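Local coordinates for probable spore coat polysaccharide biosynthesis protein E (Chromobacterium violaceum ATCC 12472, PDB 3G8R) that probably acts as an N-acylneuraminate-9-phosphate synthase-like enzyme of the NeuB family and pairs a zinc-binding NeuB domain with a SAF domain in the crystallised fragment, at the interface of chains A and B. Sequence-based numbering; all coordinates share one arbitrary frame. Chains: chain A/B, Probable spore coat polysaccharide biosynthesis protein E.

The centres of the C-alpha atoms of contact 1 and contact 2 lie about 19 Å apart on one two-fold symmetric interface. They use overlapping segments with the chains exchanged: contact 1 sets A:His181, A:Leu182 and A:Ala183 against the end of B helix 242-259, whereas contact 2 sets B:His181 against the loop that follows the same helix in chain A. His181 and Gly260 occur in both, each from the opposite chain, which with the two-fold symmetry makes the patches neighbouring parts of one repeated junction. Helix 184-191 contributes to both. Reciprocal use of these elements fits a dimer, as is usual for NeuB enzymes.

Contact 1: the interface of chains A and B. Residues chain A 181-183, 186, 213, 216-217; chain B 216, 255, 258-260.
A:Leu182 and A:Ala183 dock by their backbones onto the C-terminal turn of B helix 242-259. A:Leu182 N donates to B:Met258 O at 3.1 Å, and A:Ala183 N to B:Leu259 O at 2.8 Å, the latter with an angle of 159° at hydrogen. B:Leu259 O also faces the imidazole edge of A:His181, lying in the ring plane 3.5 Å from A:His181 CD2.

Packing is closest around B:Leu259, which loses 64 Å² to the partner. Its branch B:Leu259 CD2 points between A:Ala183 CA, 3.7 Å away, and A:Leu182 CB, while A:Gln217 OE1, the side-chain amide oxygen, approaches B:Leu259 CD2 to 3.3 Å. B:Met258, a selenomethionine, has CG anti to its carbonyl carbon (chi1 -69°), which places its chain alongside A:Leu182, pointing the same way. A:Leu213 crosses B:Met258 at about a right angle, A:Leu213 CD2 standing 4.0 Å from B:Met258 CB.

Contact thins out at A:Lys186 and A:Ala216. The beta-carbons A:Ala216 CB and B:Ala216 CB are 4.1 Å apart, and the side-chain amine A:Lys186 NZ stays 3.5 Å from B:Ala216 O, with 2 Å² of that lysine hidden. Together the two backbone bonds and the B:Leu259 packing join the end of one chain's helix to the segment leading into helix 184-191 of the other, which probably helps hold the dimer.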
# COMPACT_ATOMS: atom_id res chain seq x y z
N HIS A 181 -3.23 -6.91 10.05
CA HIS A 181 -3.75 -5.55 10.21
C HIS A 181 -2.76 -4.52 9.74
O HIS A 181 -2.33 -3.66 10.50
CB HIS A 181 -4.06 -5.26 11.67
CG HIS A 181 -5.01 -4.12 11.85
ND1 HIS A 181 -5.21 -3.50 13.07
CD2 HIS A 181 -5.82 -3.48 10.97
CE1 HIS A 181 -6.09 -2.52 12.93
NE2 HIS A 181 -6.49 -2.50 11.68
N LEU A 182 -2.38 -4.61 8.49
CA LEU A 182 -1.32 -3.79 8.00
C LEU A 182 -1.84 -2.43 7.72
O LEU A 182 -1.08 -1.48 7.64
CB LEU A 182 -0.78 -4.39 6.72
CG LEU A 182 -0.06 -5.66 7.07
CD1 LEU A 182 0.21 -6.44 5.84
CD2 LEU A 182 1.23 -5.20 7.76
N ALA A 183 -3.15 -2.32 7.56
CA ALA A 183 -3.79 -1.04 7.40
C ALA A 183 -3.35 -0.13 8.51
O ALA A 183 -3.38 1.06 8.36
CB ALA A 183 -5.31 -1.18 7.46
N LYS A 186 -0.86 2.86 7.97
CA LYS A 186 -1.36 4.13 7.44
C LYS A 186 -2.05 4.87 8.54
O LYS A 186 -1.95 6.10 8.63
CB LYS A 186 -2.31 3.91 6.25
CG LYS A 186 -3.11 5.15 5.84
CD LYS A 186 -3.40 5.23 4.33
CE LYS A 186 -4.44 4.20 3.85
NZ LYS A 186 -4.27 3.78 2.39
N LEU A 213 3.20 -4.87 0.97
CA LEU A 213 2.07 -4.12 1.50
C LEU A 213 2.53 -3.06 2.48
O LEU A 213 1.95 -1.97 2.56
CB LEU A 213 1.12 -5.08 2.17
CG LEU A 213 -0.09 -5.48 1.35
CD1 LEU A 213 0.22 -5.78 -0.06
CD2 LEU A 213 -0.75 -6.65 2.03
N ALA A 216 4.32 -0.18 0.83
CA ALA A 216 3.40 0.57 -0.03
C ALA A 216 2.70 1.51 0.84
O ALA A 216 2.28 2.56 0.40
CB ALA A 216 2.39 -0.33 -0.70
N GLN A 217 2.58 1.16 2.09
CA GLN A 217 1.80 1.97 2.97
C GLN A 217 2.64 3.08 3.61
O GLN A 217 2.16 3.86 4.42
CB GLN A 217 1.11 1.08 3.97
CG GLN A 217 -0.21 1.64 4.39
CD GLN A 217 -1.21 0.57 4.54
OE1 GLN A 217 -0.85 -0.59 4.77
NE2 GLN A 217 -2.51 0.93 4.40
N ALA B 216 -3.36 -1.58 -1.35
CA ALA B 216 -2.73 -1.06 -0.13
C ALA B 216 -2.62 0.47 -0.16
O ALA B 216 -2.54 1.11 0.88
CB ALA B 216 -1.38 -1.70 0.10
N ALA B 255 -4.96 -9.44 -0.06
CA ALA B 255 -4.45 -8.15 0.38
C ALA B 255 -5.40 -7.48 1.41
O ALA B 255 -4.96 -7.04 2.48
CB ALA B 255 -4.22 -7.25 -0.84
N MSE B 258 -5.06 -9.32 4.66
CA MSE B 258 -3.83 -8.93 5.37
C MSE B 258 -3.85 -7.48 5.86
O MSE B 258 -3.22 -7.14 6.86
CB MSE B 258 -2.61 -9.13 4.49
CG MSE B 258 -2.32 -10.55 4.25
SE MSE B 258 -0.94 -10.67 3.17
CE MSE B 258 -0.01 -11.71 4.21
N LEU B 259 -4.54 -6.62 5.13
CA LEU B 259 -4.63 -5.25 5.55
C LEU B 259 -5.56 -5.04 6.74
O LEU B 259 -5.25 -4.26 7.63
CB LEU B 259 -5.14 -4.40 4.39
CG LEU B 259 -4.07 -3.85 3.47
CD1 LEU B 259 -4.74 -3.17 2.29
CD2 LEU B 259 -3.22 -2.86 4.21
N GLY B 260 -6.73 -5.71 6.74
CA GLY B 260 -7.79 -5.44 7.72
C GLY B 260 -8.31 -4.00 7.69
O GLY B 260 -8.14 -3.29 6.71

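Contact 2: the interface of chains A and B. Residues chain A 260-262, 264; chain B 181, 187.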
# COMPACT_ATOMS: atom_id res chain seq x y z
N GLY A 260 7.88 2.71 -8.01
CA GLY A 260 8.53 3.90 -8.52
C GLY A 260 8.50 5.01 -7.53
O GLY A 260 8.27 4.78 -6.37
N ASP A 261 8.71 6.22 -7.99
CA ASP A 261 8.75 7.42 -7.16
C ASP A 261 7.45 8.23 -7.32
O ASP A 261 7.11 8.63 -8.43
CB ASP A 261 9.96 8.26 -7.60
CG ASP A 261 10.22 9.47 -6.69
OD1 ASP A 261 11.04 10.34 -7.10
OD2 ASP A 261 9.63 9.55 -5.58
N GLY A 262 6.73 8.48 -6.22
CA GLY A 262 5.45 9.20 -6.28
C GLY A 262 5.63 10.67 -6.62
O GLY A 262 4.68 11.38 -6.94
N ASP A 264 7.54 11.87 -9.20
CA ASP A 264 7.51 12.02 -10.66
C ASP A 264 6.16 12.37 -11.26
O ASP A 264 5.25 11.53 -11.30
CB ASP A 264 8.02 10.75 -11.33
CG ASP A 264 9.53 10.71 -11.47
OD1 ASP A 264 10.23 11.33 -10.63
OD2 ASP A 264 10.00 10.07 -12.44
N HIS B 181 4.87 2.27 -11.86
CA HIS B 181 4.74 3.49 -11.13
C HIS B 181 3.54 3.48 -10.16
O HIS B 181 2.85 4.49 -10.04
CB HIS B 181 4.66 4.63 -12.11
CG HIS B 181 5.04 5.95 -11.53
ND1 HIS B 181 4.81 7.14 -12.19
CD2 HIS B 181 5.58 6.27 -10.34
CE1 HIS B 181 5.23 8.14 -11.43
NE2 HIS B 181 5.69 7.64 -10.30
N THR B 187 -0.04 9.36 -4.76
CA THR B 187 0.06 10.75 -5.15
C THR B 187 -1.33 11.28 -5.44
O THR B 187 -1.72 12.31 -4.90
CB THR B 187 0.95 10.90 -6.35
OG1 THR B 187 2.30 10.67 -5.93
CG2 THR B 187 0.83 12.30 -6.96
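B:His181 NE2 donates to the backbone oxygen A:Asp261 O across a short 2.5 Å, with an angle of 158° at hydrogen. The oxygen lies close to the imidazole plane, so the ring directs its N-H well. The carbonyl is less ideally turned: NE2 sits 46° above its plane and does not meet a lone pair squarely. Having CG anti to the backbone N (chi1 -158°) turns the ring away from its own backbone N, beside the carbonyl carbon, and towards the loop that follows A helix 242-259.

The next ring atom, CE1, also faces this loop. A:Asp264 O lies at the ring edge, in plane and 3.4 Å from B:His181 CE1, and A:Asp264 CB comes to 3.8 Å of B:His181 CE1. The loop therefore borders the imidazole along its NE2-CE1 side, and 42 Å² of the histidine is hidden by the partner. Neither carboxylate touches the ring: A:Asp264 OD2 is 5.4 Å and A:Asp261 OD2 6.4 Å from B:His181 NE2. Two acidic groups at this range might still favour a protonated imidazole, although the charge is not seen.

A second bond holds the loop farther along, where B:Thr187, in helix 184-191, points its hydroxyl at the backbone of A:Gly262. B:Thr187 OG1 donates to A:Gly262 O at 2.7 Å, somewhat tilted from the carbonyl plane, while the methyl B:Thr187 CG2 stands 4.0 Å from that same oxygen.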